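Local coordinates for putative Outer membrane protein (Helicobacter pylori, PDB 6GW5), which is the SabA adhesin of the Hop outer membrane family, whose extracellular lectin domain probably attaches the bacterium to host cells by binding their surface glycans, at residues N52-Q66 against Q139-S153. Sequence-based numbering, arbitrary orientation.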
ATOM      1  N   ASN A  52     -12.054   5.923   4.678  1.00 41.79           N
ATOM      2  CA  ASN A  52     -11.683   4.565   4.434  1.00 40.95           C
ATOM      3  C   ASN A  52     -12.664   3.567   5.052  1.00 43.47           C
ATOM      4  O   ASN A  52     -12.895   2.485   4.534  1.00 45.28           O
ATOM      5  CB  ASN A  52     -10.282   4.316   4.965  1.00 39.26           C
ATOM      6  CG  ASN A  52      -9.763   2.960   4.568  1.00 37.58           C
ATOM      7  OD1 ASN A  52      -9.762   2.608   3.391  1.00 38.27           O
ATOM      8  ND2 ASN A  52      -9.314   2.200   5.530  1.00 37.24           N
ATOM      9  N   TYR A  53     -13.225   3.962   6.177  1.00 49.31           N
ATOM     10  CA  TYR A  53     -13.972   3.098   7.075  1.00 50.41           C
ATOM     11  C   TYR A  53     -15.456   3.128   6.772  1.00 46.90           C
ATOM     12  O   TYR A  53     -16.097   2.120   6.873  1.00 47.44           O
ATOM     13  CB  TYR A  53     -13.700   3.564   8.487  1.00 49.65           C
ATOM     14  CG  TYR A  53     -14.274   2.725   9.550  1.00 57.98           C
ATOM     15  CD1 TYR A  53     -13.774   1.450   9.797  1.00 61.05           C
ATOM     16  CD2 TYR A  53     -15.331   3.197  10.348  1.00 58.44           C
ATOM     17  CE1 TYR A  53     -14.298   0.672  10.822  1.00 61.14           C
ATOM     18  CE2 TYR A  53     -15.865   2.421  11.353  1.00 55.73           C
ATOM     19  CZ  TYR A  53     -15.353   1.162  11.582  1.00 58.45           C
ATOM     20  OH  TYR A  53     -15.904   0.377  12.579  1.00 68.72           O
ATOM     21  N   ASN A  54     -15.983   4.260   6.356  1.00 45.27           N
ATOM     22  CA  ASN A  54     -17.413   4.444   6.167  1.00 47.38           C
ATOM     23  C   ASN A  54     -17.889   4.552   4.754  1.00 49.96           C
ATOM     24  O   ASN A  54     -19.083   4.425   4.504  1.00 55.02           O
ATOM     25  CB  ASN A  54     -17.843   5.746   6.836  1.00 49.29           C
ATOM     26  CG  ASN A  54     -17.649   5.729   8.333  1.00 49.59           C
ATOM     27  OD1 ASN A  54     -17.815   4.699   9.013  1.00 54.05           O
ATOM     28  ND2 ASN A  54     -17.359   6.901   8.866  1.00 54.92           N
ATOM     29  N   SER A  55     -17.004   4.870   3.818  1.00 52.20           N
ATOM     30  CA  SER A  55     -17.440   5.103   2.447  1.00 48.57           C
ATOM     31  C   SER A  55     -17.411   3.801   1.617  1.00 51.21           C
ATOM     32  O   SER A  55     -16.612   2.879   1.876  1.00 47.17           O
ATOM     33  CB  SER A  55     -16.609   6.198   1.783  1.00 48.61           C
ATOM     34  OG  SER A  55     -17.042   6.454   0.458  1.00 47.19           O
ATOM     35  N   THR A  56     -18.299   3.761   0.628  1.00 51.37           N
ATOM     36  CA  THR A  56     -18.357   2.687  -0.361  1.00 54.65           C
ATOM     37  C   THR A  56     -17.919   3.152  -1.747  1.00 55.77           C
ATOM     38  O   THR A  56     -18.003   2.369  -2.676  1.00 58.57           O
ATOM     39  CB  THR A  56     -19.798   2.099  -0.520  1.00 53.37           C
ATOM     40  OG1 THR A  56     -20.719   3.079  -1.028  1.00 52.06           O
ATOM     41  CG2 THR A  56     -20.311   1.581   0.783  1.00 52.84           C
ATOM     42  N   THR A  57     -17.611   4.437  -1.914  1.00 55.59           N
ATOM     43  CA  THR A  57     -17.020   4.988  -3.138  1.00 59.72           C
ATOM     44  C   THR A  57     -15.622   5.503  -2.993  1.00 56.65           C
ATOM     45  O   THR A  57     -14.869   5.519  -3.947  1.00 57.13           O
ATOM     46  CB  THR A  57     -17.856   6.192  -3.628  1.00 63.18           C
ATOM     47  OG1 THR A  57     -17.885   7.234  -2.628  1.00 66.02           O
ATOM     48  CG2 THR A  57     -19.269   5.734  -3.899  1.00 64.92           C
ATOM     49  N   GLN A  58     -15.329   5.994  -1.804  1.00 56.86           N
ATOM     50  CA  GLN A  58     -14.190   6.838  -1.565  1.00 56.48           C
ATOM     51  C   GLN A  58     -13.178   6.164  -0.581  1.00 52.88           C
ATOM     52  O   GLN A  58     -12.181   6.780  -0.198  1.00 55.54           O
ATOM     53  CB  GLN A  58     -14.755   8.156  -0.992  1.00 62.42           C
ATOM     54  CG  GLN A  58     -14.478   9.502  -1.688  1.00 63.31           C
ATOM     55  CD  GLN A  58     -14.588   9.516  -3.211  1.00 67.12           C
ATOM     56  OE1 GLN A  58     -15.679   9.364  -3.747  1.00 72.87           O
ATOM     57  NE2 GLN A  58     -13.450   9.749  -3.921  1.00 66.13           N
ATOM     58  N   SER A  59     -13.424   4.911  -0.193  1.00 44.03           N
ATOM     59  CA  SER A  59     -12.500   4.136   0.636  1.00 40.52           C
ATOM     60  C   SER A  59     -11.463   3.365  -0.218  1.00 39.62           C
ATOM     61  O   SER A  59     -11.811   2.476  -0.959  1.00 46.24           O
ATOM     62  CB  SER A  59     -13.297   3.137   1.474  1.00 38.40           C
ATOM     63  OG  SER A  59     -12.461   2.161   2.074  1.00 36.83           O
ATOM     64  N   PRO A  60     -10.180   3.660  -0.060  1.00 37.79           N
ATOM     65  CA  PRO A  60      -9.194   2.896  -0.777  1.00 35.50           C
ATOM     66  C   PRO A  60      -9.301   1.417  -0.530  1.00 35.98           C
ATOM     67  O   PRO A  60      -9.180   0.618  -1.474  1.00 34.57           O
ATOM     68  CB  PRO A  60      -7.859   3.397  -0.222  1.00 37.21           C
ATOM     69  CG  PRO A  60      -8.137   4.683   0.423  1.00 36.18           C
ATOM     70  CD  PRO A  60      -9.575   4.668   0.828  1.00 38.54           C
ATOM     71  N   ILE A  61      -9.489   1.012   0.715  1.00 35.73           N
ATOM     72  CA  ILE A  61      -9.590  -0.431   0.951  1.00 38.96           C
ATOM     73  C   ILE A  61     -10.908  -1.027   0.377  1.00 39.61           C
ATOM     74  O   ILE A  61     -10.907  -2.124  -0.213  1.00 37.97           O
ATOM     75  CB  ILE A  61      -9.361  -0.790   2.415  1.00 40.69           C
ATOM     76  CG1 ILE A  61      -7.972  -0.306   2.894  1.00 38.57           C
ATOM     77  CG2 ILE A  61      -9.457  -2.311   2.626  1.00 40.01           C
ATOM     78  CD1 ILE A  61      -6.768  -0.862   2.138  1.00 38.50           C
ATOM     79  N   PHE A  62     -12.008  -0.287   0.465  1.00 40.15           N
ATOM     80  CA  PHE A  62     -13.237  -0.748  -0.151  1.00 40.89           C
ATOM     81  C   PHE A  62     -12.972  -0.991  -1.618  1.00 37.53           C
ATOM     82  O   PHE A  62     -13.329  -2.036  -2.126  1.00 36.30           O
ATOM     83  CB  PHE A  62     -14.395   0.237   0.025  1.00 43.30           C
ATOM     84  CG  PHE A  62     -15.703  -0.299  -0.448  1.00 46.73           C
ATOM     85  CD1 PHE A  62     -16.495  -1.056   0.382  1.00 51.94           C
ATOM     86  CD2 PHE A  62     -16.127  -0.091  -1.759  1.00 48.24           C
ATOM     87  CE1 PHE A  62     -17.701  -1.583  -0.079  1.00 57.16           C
ATOM     88  CE2 PHE A  62     -17.331  -0.592  -2.218  1.00 48.47           C
ATOM     89  CZ  PHE A  62     -18.128  -1.341  -1.377  1.00 51.38           C
ATOM     90  N   ASN A  63     -12.330  -0.030  -2.291  1.00 39.46           N
ATOM     91  CA  ASN A  63     -12.162  -0.075  -3.754  1.00 37.14           C
ATOM     92  C   ASN A  63     -11.221  -1.230  -4.156  1.00 35.59           C
ATOM     93  O   ASN A  63     -11.455  -1.953  -5.116  1.00 35.64           O
ATOM     94  CB  ASN A  63     -11.695   1.292  -4.278  1.00 41.32           C
ATOM     95  CG  ASN A  63     -12.752   2.388  -4.125  1.00 43.33           C
ATOM     96  OD1 ASN A  63     -13.931   2.098  -4.012  1.00 50.81           O
ATOM     97  ND2 ASN A  63     -12.310   3.651  -4.076  1.00 44.80           N
ATOM     98  N   ALA A  64     -10.190  -1.426  -3.366  1.00 34.84           N
ATOM     99  CA  ALA A  64      -9.313  -2.561  -3.529  1.00 39.31           C
ATOM    100  C   ALA A  64     -10.048  -3.876  -3.379  1.00 42.35           C
ATOM    101  O   ALA A  64      -9.839  -4.771  -4.170  1.00 49.67           O
ATOM    102  CB  ALA A  64      -8.141  -2.465  -2.559  1.00 39.68           C
ATOM    103  N   VAL A  65     -10.967  -3.977  -2.429  1.00 44.23           N
ATOM    104  CA  VAL A  65     -11.811  -5.174  -2.325  1.00 42.92           C
ATOM    105  C   VAL A  65     -12.680  -5.395  -3.573  1.00 42.03           C
ATOM    106  O   VAL A  65     -12.719  -6.490  -4.103  1.00 42.80           O
ATOM    107  CB  VAL A  65     -12.722  -5.125  -1.064  1.00 48.16           C
ATOM    108  CG1 VAL A  65     -13.862  -6.155  -1.126  1.00 47.91           C
ATOM    109  CG2 VAL A  65     -11.895  -5.336   0.185  1.00 46.38           C
ATOM    110  N   GLN A  66     -13.413  -4.374  -3.988  1.00 38.08           N
ATOM    111  CA  GLN A  66     -14.137  -4.421  -5.231  1.00 40.64           C
ATOM    112  C   GLN A  66     -13.343  -5.043  -6.359  1.00 42.38           C
ATOM    113  O   GLN A  66     -13.813  -5.949  -7.035  1.00 46.45           O
ATOM    114  CB  GLN A  66     -14.502  -3.001  -5.677  1.00 50.21           C
ATOM    115  CG  GLN A  66     -15.977  -2.690  -5.591  1.00 58.62           C
ATOM    116  CD  GLN A  66     -16.792  -3.605  -6.502  1.00 63.10           C
ATOM    117  OE1 GLN A  66     -16.756  -3.499  -7.741  1.00 54.88           O
ATOM    118  NE2 GLN A  66     -17.513  -4.515  -5.889  1.00 62.29           N
ATOM    119  N   GLN A 139     -21.427  -9.547  -3.876  1.00 53.13           N
ATOM    120  CA  GLN A 139     -20.988  -8.335  -4.616  1.00 54.71           C
ATOM    121  C   GLN A 139     -22.146  -7.444  -5.082  1.00 55.14           C
ATOM    122  O   GLN A 139     -22.056  -6.213  -5.047  1.00 57.26           O
ATOM    123  CB  GLN A 139     -20.108  -8.678  -5.825  1.00 54.36           C
ATOM    124  CG  GLN A 139     -19.511  -7.427  -6.494  1.00 56.71           C
ATOM    125  CD  GLN A 139     -18.463  -7.697  -7.564  1.00 53.72           C
ATOM    126  OE1 GLN A 139     -18.745  -8.383  -8.544  1.00 49.08           O
ATOM    127  NE2 GLN A 139     -17.253  -7.121  -7.388  1.00 53.72           N
ATOM    128  N   GLN A 140     -23.226  -8.070  -5.519  1.00 56.02           N
ATOM    129  CA  GLN A 140     -24.264  -7.358  -6.223  1.00 61.23           C
ATOM    130  C   GLN A 140     -25.663  -7.942  -6.062  1.00 69.21           C
ATOM    131  O   GLN A 140     -25.832  -9.166  -6.024  1.00 71.47           O
ATOM    132  CB  GLN A 140     -23.918  -7.415  -7.675  1.00 63.05           C
ATOM    133  CG  GLN A 140     -24.659  -6.446  -8.535  1.00 66.26           C
ATOM    134  CD  GLN A 140     -24.139  -6.568  -9.940  1.00 72.98           C
ATOM    135  OE1 GLN A 140     -24.453  -7.526 -10.637  1.00 77.86           O
ATOM    136  NE2 GLN A 140     -23.296  -5.635 -10.341  1.00 76.72           N
ATOM    137  N   ASN A 141     -26.653  -7.049  -5.979  1.00 70.38           N
ATOM    138  CA  ASN A 141     -28.058  -7.439  -6.017  1.00 72.57           C
ATOM    139  C   ASN A 141     -28.434  -7.762  -7.439  1.00 73.34           C
ATOM    140  O   ASN A 141     -28.407  -6.875  -8.304  1.00 70.06           O
ATOM    141  CB  ASN A 141     -28.944  -6.310  -5.512  1.00 77.72           C
ATOM    142  CG  ASN A 141     -30.379  -6.741  -5.327  1.00 79.90           C
ATOM    143  OD1 ASN A 141     -31.087  -7.048  -6.292  1.00 71.82           O
ATOM    144  ND2 ASN A 141     -30.804  -6.821  -4.073  1.00 80.33           N
ATOM    145  N   ALA A 142     -28.791  -9.021  -7.691  1.00 79.00           N
ATOM    146  CA  ALA A 142     -28.997  -9.495  -9.078  1.00 77.14           C
ATOM    147  C   ALA A 142     -30.027  -8.686  -9.877  1.00 75.62           C
ATOM    148  O   ALA A 142     -29.789  -8.393 -11.053  1.00 77.20           O
ATOM    149  CB  ALA A 142     -29.327 -10.979  -9.119  1.00 71.13           C
ATOM    150  N   THR A 143     -31.123  -8.257  -9.250  1.00 78.17           N
ATOM    151  CA  THR A 143     -32.113  -7.423 -10.001  1.00 83.16           C
ATOM    152  C   THR A 143     -31.812  -5.909 -10.063  1.00 80.04           C
ATOM    153  O   THR A 143     -31.805  -5.333 -11.162  1.00 77.58           O
ATOM    154  CB  THR A 143     -33.586  -7.706  -9.604  1.00 86.77           C
ATOM    155  OG1 THR A 143     -33.670  -7.763  -8.181  1.00 82.35           O
ATOM    156  CG2 THR A 143     -34.085  -9.045 -10.236  1.00 83.69           C
ATOM    157  N   THR A 144     -31.525  -5.289  -8.914  1.00 76.73           N
ATOM    158  CA  THR A 144     -31.120  -3.874  -8.850  1.00 78.29           C
ATOM    159  C   THR A 144     -29.782  -3.587  -9.542  1.00 81.32           C
ATOM    160  O   THR A 144     -29.524  -2.456  -9.947  1.00 70.46           O
ATOM    161  CB  THR A 144     -30.899  -3.470  -7.379  1.00 84.40           C
ATOM    162  OG1 THR A 144     -32.053  -3.781  -6.597  1.00 86.58           O
ATOM    163  CG2 THR A 144     -30.577  -1.975  -7.232  1.00 86.67           C
ATOM    164  N   LYS A 145     -28.911  -4.600  -9.636  1.00 87.29           N
ATOM    165  CA  LYS A 145     -27.537  -4.449 -10.159  1.00 88.18           C
ATOM    166  C   LYS A 145     -26.705  -3.413  -9.387  1.00 83.68           C
ATOM    167  O   LYS A 145     -25.719  -2.874  -9.907  1.00 84.52           O
ATOM    168  CB  LYS A 145     -27.551  -4.109 -11.657  1.00 91.16           C
ATOM    169  CG  LYS A 145     -28.392  -5.064 -12.479  1.00102.13           C
ATOM    170  CD  LYS A 145     -27.544  -6.201 -12.986  1.00104.65           C
ATOM    171  CE  LYS A 145     -28.390  -7.170 -13.798  1.00106.61           C
ATOM    172  NZ  LYS A 145     -27.785  -8.527 -13.834  1.00104.73           N
ATOM    173  N   ALA A 146     -27.061  -3.206  -8.121  1.00 79.43           N
ATOM    174  CA  ALA A 146     -26.374  -2.230  -7.281  1.00 75.86           C
ATOM    175  C   ALA A 146     -25.480  -2.988  -6.318  1.00 66.77           C
ATOM    176  O   ALA A 146     -25.706  -4.179  -6.013  1.00 68.57           O
ATOM    177  CB  ALA A 146     -27.328  -1.308  -6.524  1.00 73.19           C
ATOM    178  N   ASN A 147     -24.452  -2.291  -5.863  1.00 60.06           N
ATOM    179  CA  ASN A 147     -23.507  -2.839  -4.917  1.00 56.53           C
ATOM    180  C   ASN A 147     -24.161  -3.459  -3.667  1.00 56.71           C
ATOM    181  O   ASN A 147     -25.098  -2.898  -3.108  1.00 58.72           O
ATOM    182  CB  ASN A 147     -22.515  -1.753  -4.494  1.00 52.51           C
ATOM    183  CG  ASN A 147     -21.784  -2.107  -3.217  1.00 56.50           C
ATOM    184  OD1 ASN A 147     -20.953  -3.025  -3.197  1.00 62.65           O
ATOM    185  ND2 ASN A 147     -22.149  -1.449  -2.121  1.00 58.02           N
ATOM    186  N   ASN A 148     -23.623  -4.588  -3.209  1.00 53.79           N
ATOM    187  CA  ASN A 148     -24.120  -5.245  -2.014  1.00 54.17           C
ATOM    188  C   ASN A 148     -23.104  -5.456  -0.898  1.00 53.50           C
ATOM    189  O   ASN A 148     -23.408  -6.077   0.153  1.00 53.13           O
ATOM    190  CB  ASN A 148     -24.759  -6.589  -2.409  1.00 60.95           C
ATOM    191  CG  ASN A 148     -25.824  -7.042  -1.418  1.00 59.52           C
ATOM    192  OD1 ASN A 148     -26.681  -6.234  -1.016  1.00 63.91           O
ATOM    193  ND2 ASN A 148     -25.767  -8.316  -0.999  1.00 48.89           N
ATOM    194  N   LEU A 149     -21.899  -4.930  -1.095  1.00 54.98           N
ATOM    195  CA  LEU A 149     -20.887  -4.959  -0.045  1.00 57.46           C
ATOM    196  C   LEU A 149     -21.049  -3.735   0.834  1.00 51.69           C
ATOM    197  O   LEU A 149     -21.209  -2.643   0.321  1.00 47.17           O
ATOM    198  CB  LEU A 149     -19.498  -4.971  -0.658  1.00 58.84           C
ATOM    199  CG  LEU A 149     -19.186  -6.136  -1.592  1.00 57.09           C
ATOM    200  CD1 LEU A 149     -17.949  -5.852  -2.423  1.00 56.85           C
ATOM    201  CD2 LEU A 149     -18.999  -7.426  -0.806  1.00 58.77           C
ATOM    202  N   CYS A 150     -21.028  -3.920   2.140  1.00 58.30           N
ATOM    203  CA  CYS A 150     -21.184  -2.811   3.073  1.00 68.58           C
ATOM    204  C   CYS A 150     -19.865  -2.119   3.261  1.00 64.64           C
ATOM    205  O   CYS A 150     -18.796  -2.714   3.057  1.00 63.25           O
ATOM    206  CB  CYS A 150     -21.659  -3.328   4.426  1.00 69.96           C
ATOM    207  SG  CYS A 150     -23.248  -4.176   4.269  1.00 79.75           S
ATOM    208  N   ALA A 151     -19.941  -0.867   3.676  1.00 58.51           N
ATOM    209  CA  ALA A 151     -18.756  -0.167   4.135  1.00 56.23           C
ATOM    210  C   ALA A 151     -18.080  -0.981   5.222  1.00 47.09           C
ATOM    211  O   ALA A 151     -18.710  -1.801   5.844  1.00 50.30           O
ATOM    212  CB  ALA A 151     -19.132   1.216   4.630  1.00 56.95           C
ATOM    213  N   LEU A 152     -16.785  -0.787   5.411  1.00 45.64           N
ATOM    214  CA  LEU A 152     -16.031  -1.561   6.385  1.00 49.14           C
ATOM    215  C   LEU A 152     -16.556  -1.396   7.800  1.00 49.86           C
ATOM    216  O   LEU A 152     -16.270  -2.228   8.652  1.00 49.67           O
ATOM    217  CB  LEU A 152     -14.553  -1.169   6.372  1.00 53.14           C
ATOM    218  CG  LEU A 152     -13.619  -1.848   5.383  1.00 54.19           C
ATOM    219  CD1 LEU A 152     -13.950  -1.393   3.988  1.00 59.32           C
ATOM    220  CD2 LEU A 152     -12.183  -1.481   5.708  1.00 54.70           C
ATOM    221  N   SER A 153     -17.309  -0.324   8.040  1.00 51.69           N
ATOM    222  CA  SER A 153     -17.974  -0.082   9.325  1.00 57.52           C
ATOM    223  C   SER A 153     -19.097  -1.058   9.704  1.00 60.90           C
ATOM    224  O   SER A 153     -19.435  -1.129  10.868  1.00 61.54           O
ATOM    225  CB  SER A 153     -18.453   1.395   9.431  1.00 55.86           C
ATOM    226  OG  SER A 153     -19.201   1.830   8.319  1.00 51.84           O
TER
HETATM  227  O   HOH W   1     -15.466   1.584   3.854  1.00 43.69           O
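Leu152 is the main bump of the incoming loop: its CD1 and CD2 enter a hollow where the chain turns from helix 35-54 into helix 60-79. Leu152 CD1 approaches Asn52 O (4.1 Å) and Phe62 CB, while Leu152 CD2 meets Ile61 CG2 (4.2 Å), the two side chains crossing at about a right angle. Ser234 of helix 215-240 adds to the lining. Beside this bump Ser153 lies over one face of the Tyr53 ring, Ser153 CB 3.9 Å from its centroid in a CH-pi contact; that ring also stacks with His238. Ser153 N gives Tyr53 O a weak hydrogen bond (3.0 Å), bent to 127° at the hydrogen. A water ties Leu152 N to Asn52 O and Ser55 O. Ala151 CB fits against Asn54 O, with Thr56 CG2 alongside.

Farther along helix 60-79 the roles reverse. With CG anti to the backbone N (chi1 -173°), Phe62 pushes its ring edge at the loop, Cys150 O lying in plane 3.5 Å from Phe62 CE1 and Asn147 OD1 also at the ring edge. Leu149 CB packs against Phe62 CE1, and Leu149 CD1 reaches Val65 CG1 (4.3 Å). Two bonds hold Asn147: an Asx turn, Leu149 N to OD1, and ND2 to a lone pair of Leu149 O. The result is an interhelical turn, helix 60-79 N-capped by Ser59 OG, overlaid by the loop entering the adhesin domain's Cys150-Cys155 disulfide.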